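Local atomic coordinates of extracellular endo-alpha-(1->5)-L-arabinanase 1 (Bacillus subtilis, PDB entry 1UV4), a protein that hydrolyses internal alpha-1,5-L-arabinofuranosidic linkages of linear and sugar-beet arabinan, as a secreted, calcium-binding enzyme of plant cell-wall breakdown. Residues 248-253 against 268-273; 9-14 against 274-279; 195-200 against 217-222; 186-191 against 256-261. One frame throughout, in Å; residues are numbered along the deposited sequence.

Overall arrangement
The chain folds as an all-beta, five-bladed propeller of glycoside hydrolase family 43, and the four contacts fall in two neighbouring blades. Contacts 1 and 2, centres about 9 Å apart, share the last blade, whose sheet runs 4-8, 276-283, 263-270, 250-259; the N-terminal strand thus closes the ring against the C-terminal one. Contacts 3 and 4, centres about 10 Å apart, meet through adjacent strands 184-192 and 195-203 of the preceding blade. Strand 250-259 serves both contact 1 and contact 4, so contact 4 couples the two blades at the calcium site. Along the chain, 9-14 comes first, 186-222 holds three segments, and 248-279 the remaining four.

Contact 1 (248-253 against 268-273); sequences DQWKGP and AYDAND
W250 overlaps D270 with the outer rim of its indole: CZ3 lies 3.4 Å from D270 CB, and the ring and carboxylate planes are 34° apart. The two residues form a non-hydrogen-bonded pair of the antiparallel hairpin made by strands 250-259 and 263-270, in the last blade of the propeller. W250 CE3 also meets A268 CB at 4.0 Å, while K278 and L280 of strand 276-283 touch the indole as well. The next pair, K251 with Y269, is hydrogen-bonded: K251 N gives to Y269 O at 2.9 Å and Y269 N to K251 O at 2.8 Å. Beyond the W250-D270 pair, A271 N donates to Q249 O at 2.8 Å, as the chain enters the type I turn D270-D273. Past K251 the strand turns a corner at G252, whose O is held by T212 OG1; the Y269 ring turns an edge to this bend, with K251 O in its plane. Q249 CG is anti to the backbone N (chi1 178°), and the extended chain carries the amide across to D270. There Q249 NE2 donates to D270 OD1 at 3.0 Å, while N272 N, closing an Asx turn at 2.9 Å, reaches this same oxygen from the opposite face of the carboxylate.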
loop_
_atom_site.group_PDB
_atom_site.type_symbol
_atom_site.label_atom_id
_atom_site.label_comp_id
_atom_site.label_asym_id
_atom_site.label_seq_id
_atom_site.Cartn_x
_atom_site.Cartn_y
_atom_site.Cartn_z
ATOM N N ASP A 248 -9.344 18.669 -11.437
ATOM C CA ASP A 248 -8.998 20.083 -11.257
ATOM C C ASP A 248 -8.501 20.338 -9.836
ATOM O O ASP A 248 -7.607 21.150 -9.611
ATOM C CB ASP A 248 -10.208 21.033 -11.481
ATOM C CG ASP A 248 -10.844 20.938 -12.884
ATOM O OD1 ASP A 248 -10.841 19.826 -13.461
ATOM O OD2 ASP A 248 -11.396 21.915 -13.415
ATOM N N GLN A 249 -9.179 19.743 -8.876
ATOM C CA GLN A 249 -8.872 19.947 -7.462
ATOM C C GLN A 249 -7.869 18.943 -6.891
ATOM O O GLN A 249 -7.009 19.299 -6.064
ATOM C CB GLN A 249 -10.131 19.850 -6.622
ATOM C CG GLN A 249 -9.872 19.997 -5.117
ATOM C CD GLN A 249 -11.133 20.087 -4.264
ATOM O OE1 GLN A 249 -12.262 20.062 -4.772
ATOM N NE2 GLN A 249 -10.948 20.192 -2.976
ATOM N N TRP A 250 -7.979 17.687 -7.290
ATOM C CA TRP A 250 -7.257 16.574 -6.664
ATOM C C TRP A 250 -6.128 16.112 -7.577
ATOM O O TRP A 250 -6.350 15.594 -8.651
ATOM C CB TRP A 250 -8.220 15.441 -6.380
ATOM C CG TRP A 250 -9.201 15.839 -5.340
ATOM C CD1 TRP A 250 -10.520 16.033 -5.527
ATOM C CD2 TRP A 250 -8.952 16.079 -3.950
ATOM N NE1 TRP A 250 -11.121 16.418 -4.355
ATOM C CE2 TRP A 250 -10.173 16.457 -3.370
ATOM C CE3 TRP A 250 -7.803 16.051 -3.128
ATOM C CZ2 TRP A 250 -10.297 16.776 -2.021
ATOM C CZ3 TRP A 250 -7.940 16.365 -1.793
ATOM C CH2 TRP A 250 -9.164 16.726 -1.257
ATOM N N LYS A 251 -4.891 16.311 -7.133
ATOM C CA LYS A 251 -3.720 16.031 -7.927
ATOM C C LYS A 251 -3.003 14.775 -7.423
ATOM O O LYS A 251 -3.035 14.435 -6.231
ATOM C CB LYS A 251 -2.770 17.239 -7.901
ATOM C CG LYS A 251 -3.454 18.563 -8.255
ATOM C CD LYS A 251 -4.029 18.520 -9.637
ATOM C CE LYS A 251 -4.432 19.882 -10.159
ATOM N NZ LYS A 251 -5.230 19.799 -11.473
ATOM N N GLY A 252 -2.302 14.105 -8.321
ATOM C CA GLY A 252 -1.418 13.016 -7.959
ATOM C C GLY A 252 -2.022 11.899 -7.137
ATOM O O GLY A 252 -1.432 11.470 -6.122
ATOM N N PRO A 253 -3.163 11.359 -7.563
ATOM C CA PRO A 253 -3.754 10.237 -6.812
ATOM C C PRO A 253 -2.835 9.032 -6.775
ATOM O O PRO A 253 -2.140 8.723 -7.717
ATOM C CB PRO A 253 -5.008 9.881 -7.586
ATOM C CG PRO A 253 -4.701 10.358 -8.966
ATOM C CD PRO A 253 -3.929 11.638 -8.788
ATOM N N ALA A 268 -4.840 11.900 -2.372
ATOM C CA ALA A 268 -4.647 12.823 -3.496
ATOM C C ALA A 268 -4.419 14.195 -2.883
ATOM O O ALA A 268 -4.848 14.448 -1.734
ATOM C CB ALA A 268 -5.822 12.821 -4.427
ATOM N N TYR A 269 -3.718 15.059 -3.602
ATOM C CA TYR A 269 -3.237 16.326 -3.069
ATOM C C TYR A 269 -4.188 17.463 -3.419
ATOM O O TYR A 269 -4.496 17.724 -4.574
ATOM C CB TYR A 269 -1.853 16.576 -3.600
ATOM C CG TYR A 269 -0.843 15.536 -3.209
ATOM C CD1 TYR A 269 -0.674 14.359 -3.965
ATOM C CD2 TYR A 269 -0.111 15.646 -2.063
ATOM C CE1 TYR A 269 0.277 13.405 -3.615
ATOM C CE2 TYR A 269 0.821 14.703 -1.705
ATOM C CZ TYR A 269 0.999 13.578 -2.483
ATOM O OH TYR A 269 1.986 12.646 -2.114
ATOM N N ASP A 270 -4.642 18.171 -2.385
ATOM C CA ASP A 270 -5.736 19.157 -2.500
ATOM C C ASP A 270 -5.239 20.537 -3.006
ATOM O O ASP A 270 -4.593 21.305 -2.278
ATOM C CB ASP A 270 -6.403 19.316 -1.132
ATOM C CG ASP A 270 -7.765 19.997 -1.191
ATOM O OD1 ASP A 270 -8.124 20.565 -2.203
ATOM O OD2 ASP A 270 -8.515 20.013 -0.197
ATOM N N ALA A 271 -5.555 20.855 -4.247
ATOM C CA ALA A 271 -5.200 22.154 -4.806
ATOM C C ALA A 271 -5.936 23.316 -4.133
ATOM O O ALA A 271 -5.578 24.466 -4.313
ATOM C CB ALA A 271 -5.448 22.204 -6.322
ATOM N N ASN A 272 -6.993 23.003 -3.384
ATOM C CA ASN A 272 -7.699 24.002 -2.586
ATOM C C ASN A 272 -7.304 24.029 -1.103
ATOM O O ASN A 272 -7.896 24.769 -0.313
ATOM C CB ASN A 272 -9.218 23.757 -2.716
ATOM C CG ASN A 272 -10.052 24.931 -2.218
ATOM O OD1 ASN A 272 -9.767 26.164 -2.633
ATOM N ND2 ASN A 272 -10.990 24.680 -1.383
ATOM N N ASP A 273 -6.330 23.209 -0.708
ATOM C CA ASP A 273 -5.844 23.200 0.659
ATOM C C ASP A 273 -4.367 22.837 0.747
ATOM O O ASP A 273 -3.970 21.787 1.243
ATOM C CB ASP A 273 -6.705 22.293 1.522
ATOM C CG ASP A 273 -6.274 22.282 2.965
ATOM O OD1 ASP A 273 -5.673 23.283 3.442
ATOM O OD2 ASP A 273 -6.573 21.325 3.679
#

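Contact 2 (9-14 against 274-279); sequences NELLHD and NGIPKL
P277 O is gripped twice by the 9-14 segment: L12 N donates to it at 2.9 Å with an N-H...O angle of 150°, and L11 CA makes a CA-H...O contact at 3.2 Å. The L12 donor stands above the carbonyl plane, 37° out of it. Around this point the packing is apolar. L11 and I276 cross at about a right angle, with I276 CG2 3.8 Å from L11 CB; L11 CG also meets P277 CG. L12 and L279 instead lie side by side and point the same way, their CD2 atoms 4.1 Å apart, in a cluster that A26 of strand 23-29 joins. K278 turns its aliphatic part under the loop: the bend at chi2 (-66°) brings CD to 3.6 Å from E10 O, and CE comes within 3.5 Å of N9 O. The ammonium group then finds a salt bridge with D273, whereas the E10 carboxylate pairs with R38 of the next blade. Further along, H13 CB rests near P277 CG, and D14 OD1 sits 3.6 Å above the centre of the H13 ring. The loop therefore leaves strand 4-8, crosses strand 276-283 where the propeller ring closes, and delivers D14, the inferred proton acceptor, to the active site.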
loop_
_atom_site.group_PDB
_atom_site.type_symbol
_atom_site.label_atom_id
_atom_site.label_comp_id
_atom_site.label_asym_id
_atom_site.label_seq_id
_atom_site.Cartn_x
_atom_site.Cartn_y
_atom_site.Cartn_z
ATOM N N ASN A 9 -11.053 15.492 5.889
ATOM C CA ASN A 9 -10.563 16.675 6.559
ATOM C C ASN A 9 -9.066 16.578 6.900
ATOM O O ASN A 9 -8.240 17.485 6.641
ATOM C CB ASN A 9 -11.458 16.882 7.824
ATOM C CG ASN A 9 -11.497 15.641 8.818
ATOM O OD1 ASN A 9 -11.599 14.448 8.417
ATOM N ND2 ASN A 9 -11.472 15.956 10.127
ATOM N N GLU A 10 -8.722 15.434 7.439
ATOM C CA GLU A 10 -7.389 15.168 7.928
ATOM C C GLU A 10 -6.457 14.706 6.829
ATOM O O GLU A 10 -6.828 13.985 5.901
ATOM C CB GLU A 10 -7.425 14.104 9.037
ATOM C CG GLU A 10 -7.996 14.593 10.342
ATOM C CD GLU A 10 -7.096 15.553 11.108
ATOM O OE1 GLU A 10 -5.893 15.722 10.775
ATOM O OE2 GLU A 10 -7.581 16.139 12.111
ATOM N N LEU A 11 -5.215 15.121 6.975
ATOM C CA LEU A 11 -4.139 14.688 6.120
ATOM C C LEU A 11 -3.974 13.166 6.246
ATOM O O LEU A 11 -4.024 12.614 7.339
ATOM C CB LEU A 11 -2.833 15.358 6.603
ATOM C CG LEU A 11 -1.493 15.088 5.915
ATOM C CD1 LEU A 11 -0.546 16.227 6.162
ATOM C CD2 LEU A 11 -0.842 13.763 6.295
ATOM N N LEU A 12 -3.784 12.466 5.131
ATOM C CA LEU A 12 -3.344 11.086 5.188
ATOM C C LEU A 12 -2.631 10.732 3.902
ATOM O O LEU A 12 -3.074 11.115 2.859
ATOM C CB LEU A 12 -4.517 10.080 5.424
ATOM C CG LEU A 12 -4.089 8.732 5.956
ATOM C CD1 LEU A 12 -3.403 8.765 7.302
ATOM C CD2 LEU A 12 -5.361 7.851 6.035
ATOM N N HIS A 13 -1.528 10.003 4.029
ATOM C CA HIS A 13 -0.721 9.594 2.885
ATOM C C HIS A 13 -0.485 8.084 2.976
ATOM O O HIS A 13 -0.241 7.537 4.039
ATOM C CB HIS A 13 0.653 10.340 2.974
ATOM C CG HIS A 13 1.483 10.273 1.730
ATOM N ND1 HIS A 13 2.838 10.045 1.782
ATOM C CD2 HIS A 13 1.172 10.411 0.423
ATOM C CE1 HIS A 13 3.321 10.033 0.552
ATOM N NE2 HIS A 13 2.333 10.244 -0.292
ATOM N N ASP A 14 -0.560 7.424 1.838
ATOM C CA ASP A 14 -0.334 5.946 1.735
ATOM C C ASP A 14 -1.329 5.183 2.591
ATOM O O ASP A 14 -0.931 4.403 3.453
ATOM C CB ASP A 14 1.097 5.536 2.057
ATOM C CG ASP A 14 2.141 6.414 1.387
ATOM O OD1 ASP A 14 2.059 6.631 0.153
ATOM O OD2 ASP A 14 3.120 6.941 2.008
ATOM N N ASN A 274 -3.577 23.751 0.203
ATOM C CA ASN A 274 -2.123 23.778 0.350
ATOM C C ASN A 274 -1.439 22.531 -0.160
ATOM O O ASN A 274 -0.330 22.209 0.276
ATOM C CB ASN A 274 -1.727 24.068 1.803
ATOM C CG ASN A 274 -1.879 25.523 2.167
ATOM O OD1 ASN A 274 -1.766 26.404 1.233
ATOM N ND2 ASN A 274 -2.097 25.845 3.396
ATOM N N GLY A 275 -2.060 21.861 -1.123
ATOM C CA GLY A 275 -1.494 20.645 -1.677
ATOM C C GLY A 275 -1.338 19.509 -0.702
ATOM O O GLY A 275 -0.507 18.634 -0.890
ATOM N N ILE A 276 -2.117 19.521 0.369
ATOM C CA ILE A 276 -2.044 18.519 1.439
ATOM C C ILE A 276 -2.696 17.218 0.921
ATOM O O ILE A 276 -3.733 17.272 0.286
ATOM C CB ILE A 276 -2.777 19.020 2.703
ATOM C CG1 ILE A 276 -2.031 20.224 3.328
ATOM C CG2 ILE A 276 -3.017 17.898 3.731
ATOM C CD1 ILE A 276 -2.872 21.069 4.245
ATOM N N PRO A 277 -2.073 16.051 1.137
ATOM C CA PRO A 277 -2.712 14.788 0.739
ATOM C C PRO A 277 -3.844 14.441 1.734
ATOM O O PRO A 277 -3.667 14.424 2.957
ATOM C CB PRO A 277 -1.589 13.762 0.854
ATOM C CG PRO A 277 -0.683 14.284 1.920
ATOM C CD PRO A 277 -0.775 15.786 1.795
ATOM N N LYS A 278 -4.991 14.117 1.160
ATOM C CA LYS A 278 -6.170 13.699 1.886
ATOM C C LYS A 278 -6.569 12.297 1.443
ATOM O O LYS A 278 -6.237 11.836 0.340
ATOM C CB LYS A 278 -7.323 14.661 1.627
ATOM C CG LYS A 278 -6.979 16.146 1.808
ATOM C CD LYS A 278 -6.650 16.468 3.267
ATOM C CE LYS A 278 -6.660 18.020 3.594
ATOM N NZ LYS A 278 -7.789 18.747 2.947
ATOM N N LEU A 279 -7.369 11.659 2.301
ATOM C CA LEU A 279 -7.978 10.345 2.035
ATOM C C LEU A 279 -9.247 10.502 1.207
ATOM O O LEU A 279 -10.198 11.124 1.663
ATOM C CB LEU A 279 -8.297 9.680 3.354
ATOM C CG LEU A 279 -9.031 8.348 3.316
ATOM C CD1 LEU A 279 -8.290 7.311 2.555
ATOM C CD2 LEU A 279 -9.264 7.840 4.724
#

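Contact 3 (195-200 against 217-222); sequences YYYLMV and YGRSKS
Y195 is sandwiched between R219 and K221 where the antiparallel hairpin of strands 195-203 and 212-220 ends, in the fourth blade of the propeller. The strand directions differ by 156°, and the backbone groups of the two hydrogen-bonded pairs satisfy each other. Y196 N gives to S220 O and S220 N to Y196 O, both at 2.8 Å; L198 N to G218 O and G218 N to L198 O follow at 3.0 Å. Y197-R219 between them and M199-Y217 beyond are non-hydrogen-bonded pairs. Y197 CE1 packs on R219 CB. At the strand end, S220 OG donates to S222 O at 2.7 Å, on a lone pair. Polar ends find partners beyond the two segments: Y197 OH and R219 NH1 share G289 O, and Y196 OH bonds to K140 N. On one face of Y195 the R219 guanidinium is stacked flat, planes 7° apart, with R219 CD over the ring centre. Chi1 of 75° sets R219 CG between the backbone N and the carbonyl carbon; the chain then extends over the ring. Across the opposite face, in a cation-pi contact, K221 NZ, also bonded to G194 O, stands 3.6 Å from the Y195 ring centroid.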
loop_
_atom_site.group_PDB
_atom_site.type_symbol
_atom_site.label_atom_id
_atom_site.label_comp_id
_atom_site.label_asym_id
_atom_site.label_seq_id
_atom_site.Cartn_x
_atom_site.Cartn_y
_atom_site.Cartn_z
ATOM N N TYR A 195 -10.125 -13.589 -11.821
ATOM C CA TYR A 195 -8.868 -12.907 -12.120
ATOM C C TYR A 195 -8.204 -12.306 -10.907
ATOM O O TYR A 195 -8.866 -11.830 -9.989
ATOM C CB TYR A 195 -9.038 -11.743 -13.118
ATOM C CG TYR A 195 -9.260 -12.108 -14.573
ATOM C CD1 TYR A 195 -8.188 -12.390 -15.405
ATOM C CD2 TYR A 195 -10.541 -12.126 -15.106
ATOM C CE1 TYR A 195 -8.389 -12.707 -16.732
ATOM C CE2 TYR A 195 -10.751 -12.457 -16.426
ATOM C CZ TYR A 195 -9.667 -12.726 -17.226
ATOM O OH TYR A 195 -9.889 -13.052 -18.551
ATOM N N TYR A 196 -6.888 -12.314 -10.960
ATOM C CA TYR A 196 -6.074 -11.477 -10.086
ATOM C C TYR A 196 -5.957 -10.094 -10.699
ATOM O O TYR A 196 -5.703 -9.943 -11.890
ATOM C CB TYR A 196 -4.705 -12.106 -9.853
ATOM C CG TYR A 196 -4.822 -13.416 -9.097
ATOM C CD1 TYR A 196 -4.948 -13.449 -7.714
ATOM C CD2 TYR A 196 -4.824 -14.622 -9.774
ATOM C CE1 TYR A 196 -5.056 -14.642 -7.003
ATOM C CE2 TYR A 196 -4.938 -15.824 -9.084
ATOM C CZ TYR A 196 -5.046 -15.839 -7.690
ATOM O OH TYR A 196 -5.143 -17.038 -7.010
ATOM N N TYR A 197 -6.179 -9.074 -9.879
ATOM C CA TYR A 197 -6.021 -7.682 -10.282
ATOM C C TYR A 197 -4.942 -7.011 -9.485
ATOM O O TYR A 197 -4.946 -7.108 -8.251
ATOM C CB TYR A 197 -7.322 -6.885 -10.113
ATOM C CG TYR A 197 -8.428 -7.356 -11.026
ATOM C CD1 TYR A 197 -8.583 -6.841 -12.325
ATOM C CD2 TYR A 197 -9.309 -8.357 -10.611
ATOM C CE1 TYR A 197 -9.581 -7.309 -13.167
ATOM C CE2 TYR A 197 -10.324 -8.849 -11.477
ATOM C CZ TYR A 197 -10.463 -8.313 -12.741
ATOM O OH TYR A 197 -11.454 -8.767 -13.587
ATOM N N LEU A 198 -4.033 -6.347 -10.175
ATOM C CA LEU A 198 -2.962 -5.556 -9.568
ATOM C C LEU A 198 -3.180 -4.082 -9.913
ATOM O O LEU A 198 -3.313 -3.735 -11.079
ATOM C CB LEU A 198 -1.624 -5.982 -10.086
ATOM C CG LEU A 198 -0.430 -5.167 -9.594
ATOM C CD1 LEU A 198 -0.199 -5.293 -8.095
ATOM C CD2 LEU A 198 0.825 -5.621 -10.342
ATOM N N MET A 199 -3.265 -3.223 -8.916
ATOM C CA MET A 199 -3.177 -1.793 -9.105
ATOM C C MET A 199 -1.853 -1.297 -8.534
ATOM O O MET A 199 -1.389 -1.796 -7.520
ATOM C CB MET A 199 -4.292 -1.060 -8.386
ATOM C CG MET A 199 -5.634 -1.463 -8.759
ATOM S SD MET A 199 -6.865 -0.358 -7.947
ATOM C CE MET A 199 -8.373 -0.976 -8.604
ATOM N N VAL A 200 -1.230 -0.343 -9.219
ATOM C CA VAL A 200 -0.022 0.297 -8.736
ATOM C C VAL A 200 -0.194 1.814 -8.878
ATOM O O VAL A 200 -1.060 2.294 -9.601
ATOM C CB VAL A 200 1.240 -0.166 -9.498
ATOM C CG1 VAL A 200 1.401 -1.633 -9.396
ATOM C CG2 VAL A 200 1.186 0.251 -10.956
ATOM N N TYR A 217 -3.752 -0.184 -13.629
ATOM C CA TYR A 217 -4.146 -1.564 -13.309
ATOM C C TYR A 217 -3.980 -2.567 -14.430
ATOM O O TYR A 217 -3.873 -2.229 -15.610
ATOM C CB TYR A 217 -5.560 -1.606 -12.751
ATOM C CG TYR A 217 -6.623 -1.162 -13.702
ATOM C CD1 TYR A 217 -7.132 -2.014 -14.682
ATOM C CD2 TYR A 217 -7.142 0.135 -13.645
ATOM C CE1 TYR A 217 -8.121 -1.603 -15.553
ATOM C CE2 TYR A 217 -8.095 0.554 -14.503
ATOM C CZ TYR A 217 -8.620 -0.295 -15.456
ATOM O OH TYR A 217 -9.606 0.145 -16.317
ATOM N N GLY A 218 -3.946 -3.831 -14.037
ATOM C CA GLY A 218 -3.894 -4.932 -14.989
ATOM C C GLY A 218 -4.453 -6.175 -14.322
ATOM O O GLY A 218 -4.744 -6.182 -13.111
ATOM N N ARG A 219 -4.604 -7.248 -15.079
ATOM C CA ARG A 219 -5.194 -8.500 -14.552
ATOM C C ARG A 219 -4.445 -9.731 -15.068
ATOM O O ARG A 219 -3.888 -9.716 -16.181
ATOM C CB ARG A 219 -6.681 -8.618 -14.888
ATOM C CG ARG A 219 -7.021 -8.976 -16.334
ATOM C CD ARG A 219 -8.482 -8.881 -16.688
ATOM N NE ARG A 219 -8.724 -9.357 -18.060
ATOM C CZ ARG A 219 -9.922 -9.389 -18.641
ATOM N NH1 ARG A 219 -11.003 -8.994 -17.984
ATOM N NH2 ARG A 219 -10.032 -9.828 -19.871
ATOM N N SER A 220 -4.593 -10.829 -14.348
ATOM C CA SER A 220 -3.889 -12.044 -14.673
ATOM C C SER A 220 -4.670 -13.255 -14.149
ATOM O O SER A 220 -5.237 -13.210 -13.087
ATOM C CB SER A 220 -2.507 -12.019 -14.068
ATOM O OG SER A 220 -1.834 -13.244 -14.332
ATOM N N LYS A 221 -4.679 -14.351 -14.874
ATOM C CA LYS A 221 -5.312 -15.557 -14.375
ATOM C C LYS A 221 -4.492 -16.180 -13.223
ATOM O O LYS A 221 -5.046 -16.872 -12.374
ATOM C CB LYS A 221 -5.559 -16.565 -15.520
ATOM C CG LYS A 221 -6.674 -16.159 -16.461
ATOM C CD LYS A 221 -8.068 -16.278 -15.765
ATOM C CE LYS A 221 -9.251 -16.198 -16.722
ATOM N NZ LYS A 221 -10.500 -15.899 -15.951
ATOM N N SER A 222 -3.185 -15.951 -13.210
ATOM C CA SER A 222 -2.363 -16.461 -12.131
ATOM C C SER A 222 -1.810 -15.316 -11.296
ATOM O O SER A 222 -1.589 -14.192 -11.780
ATOM C CB SER A 222 -1.256 -17.344 -12.673
ATOM O OG SER A 222 -0.305 -16.571 -13.312
#

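Contact 4 (186-191 against 256-261); sequences APTLTY and QDIVNG. With CA (calcium ion), chain D; EDO (1,2-ethanediol), chain G.
Strands 186-191 and 256-259 run nearly parallel, 23° apart, but their axes come no closer than 6.5 Å, so side chains and water, not a backbone ladder, join them. T188 does most of the bridging. With OG1 anti to the backbone N (chi1 -173°), the hydroxyl accepts from I258 N at 3.1 Å, a bond of 162°, and is also hydrogen-bonded to E135 OE2. Its CG2 meets Q256 CG, while T190 CG2 packs 3.5 Å from I258 CD1, the threonines crossing the isoleucine at about a right angle. Between A186 and Q256, a water donates to Q256 O at 2.6 Å and weakly to A186 O. D257 chelates the calcium ion through OD1 at 2.3 Å and OD2 at 2.6 Å; OD2 is also hydrogen-bonded to T16 OG1, and four waters, E135 and D77 complete the site. T188 thus appears to be a second-shell residue, while the ligands D77, E135 and D257 come from three different blades, so the ion ties these together near the propeller centre.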
loop_
_atom_site.group_PDB
_atom_site.type_symbol
_atom_site.label_atom_id
_atom_site.label_comp_id
_atom_site.label_asym_id
_atom_site.label_seq_id
_atom_site.Cartn_x
_atom_site.Cartn_y
_atom_site.Cartn_z
ATOM N N ALA A 186 3.648 0.938 -4.500
ATOM C CA ALA A 186 2.367 0.894 -3.757
ATOM C C ALA A 186 1.387 -0.068 -4.395
ATOM O O ALA A 186 0.276 0.273 -4.701
ATOM C CB ALA A 186 1.769 2.287 -3.621
ATOM N N PRO A 187 1.749 -1.325 -4.475
ATOM C CA PRO A 187 0.785 -2.278 -5.019
ATOM C C PRO A 187 -0.430 -2.527 -4.119
ATOM O O PRO A 187 -0.379 -2.456 -2.913
ATOM C CB PRO A 187 1.611 -3.550 -5.139
ATOM C CG PRO A 187 2.572 -3.453 -4.007
ATOM C CD PRO A 187 2.987 -1.981 -4.024
ATOM N N THR A 188 -1.534 -2.864 -4.809
ATOM C CA THR A 188 -2.698 -3.472 -4.182
ATOM C C THR A 188 -3.194 -4.575 -5.107
ATOM O O THR A 188 -3.131 -4.447 -6.296
ATOM C CB THR A 188 -3.805 -2.404 -3.847
ATOM O OG1 THR A 188 -4.854 -3.037 -3.079
ATOM C CG2 THR A 188 -4.471 -1.847 -5.054
ATOM N N LEU A 189 -3.595 -5.701 -4.533
ATOM C CA LEU A 189 -3.857 -6.910 -5.291
ATOM C C LEU A 189 -5.033 -7.627 -4.700
ATOM O O LEU A 189 -5.058 -7.839 -3.493
ATOM C CB LEU A 189 -2.580 -7.780 -5.240
ATOM C CG LEU A 189 -2.152 -8.825 -6.292
ATOM C CD1 LEU A 189 -2.859 -8.705 -7.584
ATOM C CD2 LEU A 189 -0.630 -8.954 -6.505
ATOM N N THR A 190 -5.986 -8.037 -5.550
ATOM C CA THR A 190 -7.184 -8.734 -5.115
ATOM C C THR A 190 -7.579 -9.752 -6.162
ATOM O O THR A 190 -7.236 -9.600 -7.337
ATOM C CB THR A 190 -8.324 -7.712 -4.870
ATOM O OG1 THR A 190 -9.482 -8.364 -4.287
ATOM C CG2 THR A 190 -8.840 -7.090 -6.170
ATOM N N TYR A 191 -8.300 -10.785 -5.729
ATOM C CA TYR A 191 -8.837 -11.796 -6.631
ATOM C C TYR A 191 -10.364 -11.628 -6.712
ATOM O O TYR A 191 -11.060 -11.711 -5.687
ATOM C CB TYR A 191 -8.434 -13.168 -6.106
ATOM C CG TYR A 191 -8.927 -14.319 -6.936
ATOM C CD1 TYR A 191 -8.345 -14.610 -8.162
ATOM C CD2 TYR A 191 -9.992 -15.080 -6.497
ATOM C CE1 TYR A 191 -8.815 -15.679 -8.940
ATOM C CE2 TYR A 191 -10.498 -16.101 -7.252
ATOM C CZ TYR A 191 -9.887 -16.419 -8.457
ATOM O OH TYR A 191 -10.422 -17.475 -9.170
ATOM N N GLN A 256 -3.084 3.763 -3.378
ATOM C CA GLN A 256 -4.417 3.167 -3.344
ATOM C C GLN A 256 -4.430 1.807 -2.683
ATOM O O GLN A 256 -3.449 1.044 -2.712
ATOM C CB GLN A 256 -4.949 3.078 -4.763
ATOM C CG GLN A 256 -4.296 1.968 -5.625
ATOM C CD GLN A 256 -2.828 2.252 -5.974
ATOM O OE1 GLN A 256 -2.490 3.386 -6.306
ATOM N NE2 GLN A 256 -1.970 1.221 -5.834
ATOM N N ASP A 257 -5.551 1.500 -2.020
ATOM C CA ASP A 257 -5.717 0.202 -1.394
ATOM C C ASP A 257 -7.137 -0.240 -1.533
ATOM O O ASP A 257 -8.066 0.585 -1.461
ATOM C CB ASP A 257 -5.295 0.293 0.079
ATOM C CG ASP A 257 -4.994 -1.032 0.659
ATOM O OD1 ASP A 257 -4.561 -1.977 -0.047
ATOM O OD2 ASP A 257 -5.129 -1.215 1.838
ATOM N N ILE A 258 -7.292 -1.505 -1.895
ATOM C CA ILE A 258 -8.624 -2.137 -2.054
ATOM C C ILE A 258 -9.033 -2.664 -0.713
ATOM O O ILE A 258 -8.291 -3.474 -0.090
ATOM C CB ILE A 258 -8.597 -3.244 -3.078
ATOM C CG1 ILE A 258 -8.285 -2.680 -4.470
ATOM C CG2 ILE A 258 -9.963 -3.885 -3.116
ATOM C CD1 ILE A 258 -7.779 -3.778 -5.489
ATOM N N VAL A 259 -10.192 -2.211 -0.242
ATOM C CA VAL A 259 -10.739 -2.495 1.045
ATOM C C VAL A 259 -12.068 -3.311 0.853
ATOM O O VAL A 259 -12.955 -2.937 0.078
ATOM C CB VAL A 259 -10.865 -1.165 1.838
ATOM C CG1 VAL A 259 -11.651 -1.395 3.092
ATOM C CG2 VAL A 259 -9.480 -0.598 2.112
ATOM N N ASN A 260 -12.197 -4.457 1.523
ATOM C CA ASN A 260 -13.404 -5.306 1.403
ATOM C C ASN A 260 -13.780 -5.706 -0.045
ATOM O O ASN A 260 -14.931 -6.030 -0.340
ATOM C CB ASN A 260 -14.626 -4.619 2.051
ATOM C CG ASN A 260 -14.448 -4.352 3.548
ATOM O OD1 ASN A 260 -13.373 -4.570 4.124
ATOM N ND2 ASN A 260 -15.526 -3.881 4.186
ATOM N N GLY A 261 -12.817 -5.708 -0.944
ATOM C CA GLY A 261 -13.035 -6.090 -2.318
ATOM C C GLY A 261 -13.649 -5.010 -3.198
ATOM O O GLY A 261 -13.332 -5.006 -4.376
HETATM CA CA CA D . -4.347 -3.703 1.482
HETATM C C1 EDO G . -8.611 -4.220 5.455
HETATM O O1 EDO G . -8.126 -3.077 4.803
HETATM C C2 EDO G . -9.824 -4.772 4.733
HETATM O O2 EDO G . -10.596 -5.534 5.629
HETATM O O HOH W 1 -0.922 1.034 -1.988
HETATM O O HOH W 2 -1.727 -1.392 -0.636
HETATM O O HOH W 3 -5.676 -4.767 -0.129
HETATM O O HOH W 4 -7.010 -3.948 2.058
HETATM O O HOH W 5 -4.038 -5.925 2.451
HETATM O O HOH W 6 -5.463 -3.452 3.505
#